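Local structure of sortase B (Streptococcus pyogenes, 3PSQ) at residues A[137-142]-A[164-169]. The protein is a class B sortase involved in pilus assembly, probably working as a cysteine transpeptidase that joins proteins through an acyl-thioester intermediate. Numbering follows the deposited sequence. Where two conformers were deposited one is given.
With ZN (zinc ion), chain O.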
# COMPACT_ATOMS: atom_id res chain seq x y z
N ALA A 137 -0.99 -12.12 0.68
CA ALA A 137 -1.96 -12.24 -0.42
C ALA A 137 -1.73 -11.25 -1.55
O ALA A 137 -1.32 -10.11 -1.33
CB ALA A 137 -3.39 -12.09 0.11
N CYS A 138 -2.01 -11.71 -2.77
CA CYS A 138 -2.17 -10.85 -3.93
C CYS A 138 -3.60 -10.97 -4.39
O CYS A 138 -4.07 -12.06 -4.72
CB CYS A 138 -1.26 -11.34 -5.05
SG CYS A 138 -1.24 -10.26 -6.48
N ILE A 139 -4.31 -9.84 -4.44
CA ILE A 139 -5.77 -9.83 -4.66
C ILE A 139 -6.17 -9.20 -6.00
O ILE A 139 -5.59 -8.18 -6.43
CB ILE A 139 -6.43 -9.03 -3.51
CG1 ILE A 139 -6.18 -9.72 -2.16
CG2 ILE A 139 -7.91 -8.72 -3.77
CD1 ILE A 139 -6.15 -8.77 -0.97
N GLN A 140 -7.12 -9.81 -6.69
CA GLN A 140 -7.73 -9.15 -7.83
C GLN A 140 -9.16 -8.80 -7.49
O GLN A 140 -9.99 -9.66 -7.16
CB GLN A 140 -7.68 -9.97 -9.12
CG GLN A 140 -8.50 -9.32 -10.27
CD GLN A 140 -7.71 -8.31 -11.12
OE1 GLN A 140 -7.71 -7.10 -10.87
NE2 GLN A 140 -7.03 -8.83 -12.15
N THR A 141 -9.43 -7.51 -7.54
CA THR A 141 -10.74 -7.06 -7.18
C THR A 141 -11.02 -5.91 -8.13
O THR A 141 -10.34 -5.77 -9.14
CB THR A 141 -10.79 -6.68 -5.68
OG1 THR A 141 -12.11 -6.36 -5.35
CG2 THR A 141 -9.89 -5.49 -5.35
N ASP A 142 -12.05 -5.13 -7.85
CA ASP A 142 -12.30 -3.96 -8.69
C ASP A 142 -12.54 -2.71 -7.83
O ASP A 142 -12.53 -2.79 -6.58
CB ASP A 142 -13.44 -4.23 -9.65
CG ASP A 142 -14.74 -4.46 -8.95
OD1 ASP A 142 -14.98 -3.86 -7.90
OD2 ASP A 142 -15.54 -5.24 -9.48
N ASN A 164 -11.53 -13.90 5.01
CA ASN A 164 -12.29 -14.66 4.03
C ASN A 164 -12.64 -13.84 2.80
O ASN A 164 -12.71 -14.36 1.67
CB ASN A 164 -13.58 -15.27 4.62
CG ASN A 164 -14.31 -16.21 3.63
OD1 ASN A 164 -13.91 -16.33 2.47
ND2 ASN A 164 -15.38 -16.86 4.10
N HIS A 165 -12.91 -12.55 3.02
CA HIS A 165 -13.14 -11.62 1.94
C HIS A 165 -11.92 -11.60 1.03
O HIS A 165 -12.04 -11.67 -0.20
CB HIS A 165 -13.36 -10.20 2.48
CG HIS A 165 -13.60 -9.19 1.41
ND1 HIS A 165 -14.85 -8.94 0.89
CD2 HIS A 165 -12.75 -8.38 0.74
CE1 HIS A 165 -14.76 -8.00 -0.03
NE2 HIS A 165 -13.50 -7.64 -0.14
N ILE A 166 -10.75 -11.49 1.65
CA ILE A 166 -9.47 -11.47 0.94
C ILE A 166 -9.23 -12.80 0.23
O ILE A 166 -9.05 -12.83 -0.98
CB ILE A 166 -8.31 -11.15 1.91
CG1 ILE A 166 -8.32 -9.68 2.30
CG2 ILE A 166 -6.97 -11.57 1.30
CD1 ILE A 166 -7.42 -9.38 3.49
N LYS A 167 -9.24 -13.89 1.00
CA LYS A 167 -9.08 -15.23 0.46
C LYS A 167 -9.81 -15.49 -0.86
O LYS A 167 -9.23 -16.03 -1.79
CB LYS A 167 -9.52 -16.28 1.49
CG LYS A 167 -9.00 -17.67 1.15
CD LYS A 167 -9.60 -18.78 2.01
CE LYS A 167 -9.27 -20.19 1.41
NZ LYS A 167 -9.67 -21.36 2.29
N GLN A 168 -11.08 -15.11 -0.97
CA GLN A 168 -11.88 -15.46 -2.15
C GLN A 168 -11.56 -14.59 -3.36
O GLN A 168 -12.02 -14.85 -4.48
CB GLN A 168 -13.37 -15.41 -1.79
CG GLN A 168 -14.03 -14.05 -1.90
CD GLN A 168 -15.14 -14.06 -2.91
OE1 GLN A 168 -15.54 -13.02 -3.45
NE2 GLN A 168 -15.65 -15.25 -3.18
N LYS A 169 -10.78 -13.53 -3.15
CA LYS A 169 -10.38 -12.66 -4.24
C LYS A 169 -8.89 -12.74 -4.54
O LYS A 169 -8.38 -11.98 -5.35
CB LYS A 169 -10.82 -11.22 -3.94
CG LYS A 169 -12.29 -11.09 -4.13
CD LYS A 169 -12.86 -9.80 -3.67
CE LYS A 169 -14.36 -9.84 -3.89
NZ LYS A 169 -14.87 -8.48 -4.22
ZN ZN O . -16.57 -9.76 1.26
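Ile139 and Gln140, near the end of strand 130-142, receive Ile166 from helix 159-167 and Lys169 from just beyond it in a buried contact held by one backbone hydrogen bond and a small apolar cluster. Gln140 N donates to Lys169 O at 2.8 Å, with an N-H...O angle of 155°. The same oxygen also takes a CA-H...O contact from Ile139 CA at 3.5 Å. Ile139 uses both branches: chi1 of -63° sets CG1 beside the backbone N and leaves CG2 anti to it, so that CG2 packs on Lys169 CB, 3.8 Å away, while CD1 meets Ile166 CG2 on the helix at 3.7 Å. Ile166 CG2 also touches Ala137 CB. The lysine chain runs past Gln140 O, and its NZ stops 3.7 Å from Thr141 OG1, not hydrogen-bonded to it. Asp145 hydrogen-bonds Thr141 OG1 and His165 NE2 and makes a long, weak ion pair with Lys169 NZ. His165 ND1 binds a zinc ion at 1.9 Å. Directly after Lys169 the chain becomes strand 170-173, antiparallel to strand 130-142, which also pairs with strand 197-205; that strand carries the predicted transition-state stabiliser Arg198 beside Thr141 and packs Ile202 against Ala137, Ile139 and Ile166.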